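Local coordinates for protein acinetobacter secreted protease CpaA (Acinetobacter nosocomialis M2, PDB 6O38) that is a secreted zinc metalloprotease, probably exported through the type II secretion system with the help of the chaperone CpaB, at residues Q326-A337 with I353-T364. Sequence-based numbering, arbitrary orientation.
Sequences QVGDKVVIVSNA and IKNGENRRFIYT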
ATOM      1  N   GLN A 326       5.998 -26.886   2.907  1.00 32.39           N
ATOM      2  CA  GLN A 326       5.309 -27.225   1.673  1.00 31.72           C
ATOM      3  C   GLN A 326       5.852 -26.363   0.541  1.00 31.37           C
ATOM      4  O   GLN A 326       6.382 -25.271   0.774  1.00 31.39           O
ATOM      5  CB  GLN A 326       3.794 -27.039   1.811  1.00 31.31           C
ATOM      6  CG  GLN A 326       3.151 -27.989   2.811  1.00 32.04           C
ATOM      7  CD  GLN A 326       1.651 -27.798   2.923  1.00 32.07           C
ATOM      8  OE1 GLN A 326       1.040 -27.100   2.114  1.00 31.39           O
ATOM      9  NE2 GLN A 326       1.049 -28.417   3.932  1.00 33.11           N
ATOM     10  N   VAL A 327       5.729 -26.875  -0.686  1.00 31.23           N
ATOM     11  CA  VAL A 327       6.260 -26.175  -1.851  1.00 31.37           C
ATOM     12  C   VAL A 327       5.652 -24.784  -1.943  1.00 30.86           C
ATOM     13  O   VAL A 327       4.427 -24.618  -1.916  1.00 30.26           O
ATOM     14  CB  VAL A 327       5.998 -26.990  -3.127  1.00 31.50           C
ATOM     15  CG1 VAL A 327       6.412 -26.196  -4.357  1.00 31.93           C
ATOM     16  CG2 VAL A 327       6.740 -28.316  -3.065  1.00 32.09           C
ATOM     17  N   GLY A 328       6.512 -23.774  -2.050  1.00 31.14           N
ATOM     18  CA  GLY A 328       6.095 -22.394  -2.095  1.00 30.82           C
ATOM     19  C   GLY A 328       6.302 -21.630  -0.803  1.00 30.79           C
ATOM     20  O   GLY A 328       6.270 -20.394  -0.821  1.00 30.81           O
ATOM     21  N   ASP A 329       6.506 -22.329   0.312  1.00 31.62           N
ATOM     22  CA  ASP A 329       6.787 -21.654   1.571  1.00 31.54           C
ATOM     23  C   ASP A 329       8.077 -20.851   1.457  1.00 32.10           C
ATOM     24  O   ASP A 329       9.034 -21.270   0.800  1.00 32.89           O
ATOM     25  CB  ASP A 329       6.892 -22.671   2.709  1.00 32.11           C
ATOM     26  CG  ASP A 329       5.539 -23.208   3.137  1.00 31.92           C
ATOM     27  OD1 ASP A 329       4.512 -22.631   2.725  1.00 31.22           O
ATOM     28  OD2 ASP A 329       5.500 -24.207   3.886  1.00 32.75           O
ATOM     29  N   LYS A 330       8.101 -19.689   2.105  1.00 31.05           N
ATOM     30  CA  LYS A 330       9.215 -18.761   1.990  1.00 31.63           C
ATOM     31  C   LYS A 330       9.749 -18.405   3.368  1.00 31.92           C
ATOM     32  O   LYS A 330       8.983 -18.264   4.327  1.00 31.41           O
ATOM     33  CB  LYS A 330       8.796 -17.484   1.251  1.00 31.36           C
ATOM     34  CG  LYS A 330       8.450 -17.702  -0.211  1.00 31.62           C
ATOM     35  CD  LYS A 330       8.164 -16.384  -0.910  1.00 31.87           C
ATOM     36  CE  LYS A 330       7.857 -16.600  -2.381  1.00 32.49           C
ATOM     37  NZ  LYS A 330       8.083 -15.364  -3.180  1.00 33.67           N
ATOM     38  N   VAL A 331      11.068 -18.258   3.457  1.00 30.89           N
ATOM     39  CA  VAL A 331      11.738 -17.785   4.661  1.00 31.37           C
ATOM     40  C   VAL A 331      12.592 -16.586   4.278  1.00 31.83           C
ATOM     41  O   VAL A 331      13.446 -16.684   3.390  1.00 32.63           O
ATOM     42  CB  VAL A 331      12.597 -18.882   5.313  1.00 32.46           C
ATOM     43  CG1 VAL A 331      13.425 -18.299   6.447  1.00 32.95           C
ATOM     44  CG2 VAL A 331      11.714 -20.009   5.824  1.00 32.24           C
ATOM     45  N   VAL A 332      12.358 -15.459   4.944  1.00 33.61           N
ATOM     46  CA  VAL A 332      13.142 -14.244   4.756  1.00 34.22           C
ATOM     47  C   VAL A 332      13.936 -13.999   6.029  1.00 34.82           C
ATOM     48  O   VAL A 332      13.372 -14.001   7.129  1.00 34.24           O
ATOM     49  CB  VAL A 332      12.248 -13.038   4.422  1.00 33.59           C
ATOM     50  CG1 VAL A 332      13.089 -11.779   4.280  1.00 34.44           C
ATOM     51  CG2 VAL A 332      11.455 -13.302   3.152  1.00 33.18           C
ATOM     52  N   ILE A 333      15.241 -13.801   5.886  1.00 34.30           N
ATOM     53  CA  ILE A 333      16.126 -13.581   7.020  1.00 34.98           C
ATOM     54  C   ILE A 333      16.830 -12.245   6.830  1.00 35.66           C
ATOM     55  O   ILE A 333      17.430 -11.997   5.778  1.00 36.43           O
ATOM     56  CB  ILE A 333      17.143 -14.726   7.175  1.00 36.01           C
ATOM     57  CG1 ILE A 333      16.409 -16.060   7.319  1.00 35.51           C
ATOM     58  CG2 ILE A 333      18.037 -14.484   8.379  1.00 36.60           C
ATOM     59  CD1 ILE A 333      17.321 -17.258   7.404  1.00 36.79           C
ATOM     60  N   VAL A 334      16.743 -11.386   7.843  1.00 38.68           N
ATOM     61  CA  VAL A 334      17.439 -10.108   7.856  1.00 39.40           C
ATOM     62  C   VAL A 334      18.408 -10.123   9.028  1.00 40.13           C
ATOM     63  O   VAL A 334      18.152 -10.746  10.066  1.00 39.64           O
ATOM     64  CB  VAL A 334      16.469  -8.905   7.940  1.00 38.65           C
ATOM     65  CG1 VAL A 334      15.208  -9.180   7.135  1.00 37.83           C
ATOM     66  CG2 VAL A 334      16.125  -8.566   9.381  1.00 38.26           C
ATOM     67  N   SER A 335      19.548  -9.462   8.846  1.00 42.14           N
ATOM     68  CA  SER A 335      20.611  -9.470   9.843  1.00 42.94           C
ATOM     69  C   SER A 335      21.095  -8.049  10.077  1.00 43.47           C
ATOM     70  O   SER A 335      21.522  -7.371   9.136  1.00 44.07           O
ATOM     71  CB  SER A 335      21.775 -10.364   9.405  1.00 44.12           C
ATOM     72  OG  SER A 335      22.821 -10.339  10.360  1.00 44.86           O
ATOM     73  N   ASN A 336      21.025  -7.602  11.331  1.00 46.00           N
ATOM     74  CA  ASN A 336      21.660  -6.362  11.761  1.00 46.78           C
ATOM     75  C   ASN A 336      22.700  -6.623  12.843  1.00 47.53           C
ATOM     76  O   ASN A 336      23.092  -5.698  13.561  1.00 48.11           O
ATOM     77  CB  ASN A 336      20.613  -5.361  12.250  1.00 46.17           C
ATOM     78  CG  ASN A 336      19.724  -4.856  11.130  1.00 45.94           C
ATOM     79  OD1 ASN A 336      20.123  -3.991  10.348  1.00 46.84           O
ATOM     80  ND2 ASN A 336      18.515  -5.398  11.043  1.00 44.90           N
ATOM     81  N   ALA A 337      23.149  -7.867  12.973  1.00 45.78           N
ATOM     82  CA  ALA A 337      24.220  -8.223  13.888  1.00 46.62           C
ATOM     83  C   ALA A 337      25.567  -8.082  13.192  1.00 48.01           C
ATOM     84  O   ALA A 337      25.671  -8.201  11.969  1.00 48.28           O
ATOM     85  CB  ALA A 337      24.042  -9.652  14.404  1.00 46.29           C
ATOM     86  N   ILE A 353      24.644 -15.438   6.007  1.00 43.05           N
ATOM     87  CA  ILE A 353      24.051 -14.111   5.889  1.00 42.15           C
ATOM     88  C   ILE A 353      24.918 -13.134   6.672  1.00 42.68           C
ATOM     89  O   ILE A 353      25.348 -13.433   7.794  1.00 42.88           O
ATOM     90  CB  ILE A 353      22.592 -14.090   6.380  1.00 40.37           C
ATOM     91  CG1 ILE A 353      22.022 -12.671   6.299  1.00 39.57           C
ATOM     92  CG2 ILE A 353      22.479 -14.646   7.793  1.00 39.92           C
ATOM     93  CD1 ILE A 353      20.522 -12.610   6.440  1.00 37.98           C
ATOM     94  N   LYS A 354      25.187 -11.978   6.076  1.00 44.42           N
ATOM     95  CA  LYS A 354      26.084 -10.982   6.642  1.00 45.04           C
ATOM     96  C   LYS A 354      25.303  -9.764   7.127  1.00 43.93           C
ATOM     97  O   LYS A 354      24.093  -9.647   6.919  1.00 42.75           O
ATOM     98  CB  LYS A 354      27.144 -10.588   5.608  1.00 46.34           C
ATOM     99  CG  LYS A 354      28.013 -11.763   5.180  1.00 47.71           C
ATOM    100  CD  LYS A 354      29.052 -11.369   4.146  1.00 49.09           C
ATOM    101  CE  LYS A 354      28.430 -11.276   2.762  1.00 48.73           C
ATOM    102  NZ  LYS A 354      29.458 -11.096   1.698  1.00 49.96           N
ATOM    103  N   ASN A 355      26.018  -8.861   7.796  1.00 45.81           N
ATOM    104  CA  ASN A 355      25.395  -7.681   8.384  1.00 44.99           C
ATOM    105  C   ASN A 355      24.737  -6.817   7.316  1.00 44.60           C
ATOM    106  O   ASN A 355      25.347  -6.504   6.290  1.00 45.48           O
ATOM    107  CB  ASN A 355      26.434  -6.865   9.153  1.00 45.96           C
ATOM    108  CG  ASN A 355      25.840  -5.631   9.804  1.00 45.34           C
ATOM    109  OD1 ASN A 355      24.713  -5.656  10.298  1.00 44.22           O
ATOM    110  ND2 ASN A 355      26.599  -4.541   9.810  1.00 46.32           N
ATOM    111  N   GLY A 356      23.487  -6.428   7.565  1.00 43.28           N
ATOM    112  CA  GLY A 356      22.752  -5.581   6.651  1.00 42.81           C
ATOM    113  C   GLY A 356      22.146  -6.294   5.463  1.00 42.44           C
ATOM    114  O   GLY A 356      21.580  -5.629   4.587  1.00 42.21           O
ATOM    115  N   GLU A 357      22.242  -7.618   5.402  1.00 41.77           N
ATOM    116  CA  GLU A 357      21.812  -8.386   4.244  1.00 41.63           C
ATOM    117  C   GLU A 357      20.404  -8.931   4.452  1.00 40.18           C
ATOM    118  O   GLU A 357      20.036  -9.329   5.561  1.00 39.60           O
ATOM    119  CB  GLU A 357      22.780  -9.540   3.969  1.00 42.83           C
ATOM    120  CG  GLU A 357      22.646 -10.148   2.582  1.00 43.20           C
ATOM    121  CD  GLU A 357      23.699 -11.206   2.301  1.00 44.52           C
ATOM    122  OE1 GLU A 357      24.584 -11.409   3.160  1.00 45.36           O
ATOM    123  OE2 GLU A 357      23.642 -11.833   1.222  1.00 44.48           O
ATOM    124  N   ASN A 358      19.626  -8.946   3.375  1.00 39.89           N
ATOM    125  CA  ASN A 358      18.327  -9.603   3.334  1.00 38.62           C
ATOM    126  C   ASN A 358      18.444 -10.850   2.472  1.00 38.83           C
ATOM    127  O   ASN A 358      19.008 -10.798   1.373  1.00 39.65           O
ATOM    128  CB  ASN A 358      17.251  -8.669   2.773  1.00 37.88           C
ATOM    129  CG  ASN A 358      16.866  -7.569   3.741  1.00 37.49           C
ATOM    130  OD1 ASN A 358      15.843  -7.656   4.420  1.00 36.44           O
ATOM    131  ND2 ASN A 358      17.682  -6.523   3.805  1.00 38.28           N
ATOM    132  N   ARG A 359      17.924 -11.970   2.970  1.00 36.39           N
ATOM    133  CA  ARG A 359      18.041 -13.232   2.256  1.00 36.59           C
ATOM    134  C   ARG A 359      16.717 -13.973   2.308  1.00 35.27           C
ATOM    135  O   ARG A 359      16.139 -14.142   3.386  1.00 34.53           O
ATOM    136  CB  ARG A 359      19.150 -14.111   2.849  1.00 37.72           C
ATOM    137  CG  ARG A 359      20.544 -13.546   2.671  1.00 39.12           C
ATOM    138  CD  ARG A 359      21.112 -13.927   1.320  1.00 39.81           C
ATOM    139  NE  ARG A 359      21.323 -15.364   1.192  1.00 39.94           N
ATOM    140  CZ  ARG A 359      22.474 -15.974   1.445  1.00 41.10           C
ATOM    141  NH1 ARG A 359      23.527 -15.275   1.845  1.00 42.27           N
ATOM    142  NH2 ARG A 359      22.571 -17.284   1.293  1.00 41.21           N
ATOM    143  N   ARG A 360      16.240 -14.408   1.145  1.00 35.45           N
ATOM    144  CA  ARG A 360      14.992 -15.147   1.035  1.00 34.25           C
ATOM    145  C   ARG A 360      15.267 -16.540   0.488  1.00 34.62           C
ATOM    146  O   ARG A 360      16.082 -16.712  -0.424  1.00 35.65           O
ATOM    147  CB  ARG A 360      13.976 -14.423   0.140  1.00 33.71           C
ATOM    148  CG  ARG A 360      12.630 -15.137   0.045  1.00 32.63           C
ATOM    149  CD  ARG A 360      11.559 -14.279  -0.612  1.00 32.28           C
ATOM    150  NE  ARG A 360      11.750 -14.161  -2.054  1.00 33.23           N
ATOM    151  CZ  ARG A 360      12.231 -13.079  -2.656  1.00 34.14           C
ATOM    152  NH1 ARG A 360      12.567 -12.014  -1.938  1.00 34.26           N
ATOM    153  NH2 ARG A 360      12.374 -13.059  -3.973  1.00 34.97           N
ATOM    154  N   PHE A 361      14.588 -17.531   1.059  1.00 31.82           N
ATOM    155  CA  PHE A 361      14.675 -18.910   0.611  1.00 31.99           C
ATOM    156  C   PHE A 361      13.269 -19.429   0.350  1.00 30.85           C
ATOM    157  O   PHE A 361      12.313 -19.036   1.025  1.00 29.96           O
ATOM    158  CB  PHE A 361      15.388 -19.796   1.644  1.00 32.51           C
ATOM    159  CG  PHE A 361      16.753 -19.298   2.034  1.00 33.68           C
ATOM    160  CD1 PHE A 361      16.908 -18.396   3.077  1.00 33.98           C
ATOM    161  CD2 PHE A 361      17.881 -19.729   1.357  1.00 34.61           C
ATOM    162  CE1 PHE A 361      18.163 -17.937   3.436  1.00 35.17           C
ATOM    163  CE2 PHE A 361      19.138 -19.274   1.711  1.00 35.73           C
ATOM    164  CZ  PHE A 361      19.278 -18.377   2.752  1.00 36.01           C
ATOM    165  N   ILE A 362      13.147 -20.312  -0.636  1.00 31.82           N
ATOM    166  CA  ILE A 362      11.860 -20.877  -1.019  1.00 30.92           C
ATOM    167  C   ILE A 362      11.984 -22.395  -1.041  1.00 31.14           C
ATOM    168  O   ILE A 362      13.025 -22.939  -1.429  1.00 32.16           O
ATOM    169  CB  ILE A 362      11.375 -20.331  -2.382  1.00 31.09           C
ATOM    170  CG1 ILE A 362       9.943 -20.789  -2.672  1.00 30.14           C
ATOM    171  CG2 ILE A 362      12.318 -20.743  -3.508  1.00 32.48           C
ATOM    172  CD1 ILE A 362       9.329 -20.136  -3.892  1.00 30.33           C
ATOM    173  N   TYR A 363      10.929 -23.074  -0.605  1.00 31.02           N
ATOM    174  CA  TYR A 363      10.924 -24.525  -0.514  1.00 31.15           C
ATOM    175  C   TYR A 363      10.426 -25.134  -1.818  1.00 31.31           C
ATOM    176  O   TYR A 363       9.438 -24.675  -2.397  1.00 30.67           O
ATOM    177  CB  TYR A 363      10.047 -24.982   0.654  1.00 30.46           C
ATOM    178  CG  TYR A 363      10.238 -26.428   1.045  1.00 30.82           C
ATOM    179  CD1 TYR A 363      11.372 -26.835   1.735  1.00 31.56           C
ATOM    180  CD2 TYR A 363       9.278 -27.384   0.739  1.00 30.38           C
ATOM    181  CE1 TYR A 363      11.552 -28.155   2.100  1.00 31.72           C
ATOM    182  CE2 TYR A 363       9.448 -28.708   1.102  1.00 30.70           C
ATOM    183  CZ  TYR A 363      10.588 -29.087   1.782  1.00 31.35           C
ATOM    184  OH  TYR A 363      10.765 -30.402   2.147  1.00 31.66           O
ATOM    185  N   THR A 364      11.121 -26.169  -2.276  1.00 31.51           N
ATOM    186  CA  THR A 364      10.777 -26.897  -3.489  1.00 31.84           C
ATOM    187  C   THR A 364      10.606 -28.377  -3.159  1.00 31.73           C
ATOM    188  O   THR A 364      10.768 -28.805  -2.013  1.00 31.49           O
ATOM    189  CB  THR A 364      11.843 -26.704  -4.573  1.00 33.39           C
ATOM    190  OG1 THR A 364      13.052 -27.366  -4.182  1.00 34.44           O
ATOM    191  CG2 THR A 364      12.129 -25.226  -4.788  1.00 33.72           C
TER
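The backbone N of Val327 lies at the edge of the Tyr363 ring, near its plane, and the carbonyl carbon of Gln326 approaches CD2 of Tyr363 obliquely at 3.6 Å. Tyr363 CG stands anti to the backbone N (chi1 -166°), which turns the ring toward the Gln326–Asp329 turn, and Trp368 packs against it edge-to-face. Farther along the same face, Phe361 CE1 receives the CD1 methyl of Ile333 obliquely, at 4.1 Å. The other branch of Ile333, CG2, is met by Ile353 CD1 at 3.7 Å, so one isoleucine bridges the ring and the start of the 353–364 segment.

On the reverse face Lys330 and Arg360 run side by side in the same direction, their CD atoms 4.0 Å apart. Lys330 NZ lies 4.0 Å from Arg360 NE; the salt bridge of Arg360 NE to Asp371 probably offsets part of this like-charge proximity, while Lys330 NZ is hydrogen-bonded to Asn413. Val332 CG2 lies against Arg360 CG, and beyond it Val334 CG1 sits beside Asn358 OD1.

An antiparallel ladder joins the backbones, with Val331–Phe361 and Ile333–Arg359 as hydrogen-bonded pairs, and Phe361 N reaching Val331 O at 2.7 Å. A type II turn stands at either end: Gly328 N donates almost straight to Tyr363 O (171°), and Gly356 N binds Ser335 O at 2.7 Å. Within the first turn, Asp329 OD2 takes the Gln326 N-H from above the carboxylate plane and is also bonded to Thr258.

Both strands belong to the last StcE-type beta-sandwich domain. Strand 330–335 pairs in parallel with strand 305–310, and 358–364 antiparallel with strand 367–381; Tyr417 of strand 416–425 packs against Val332 and Asn358.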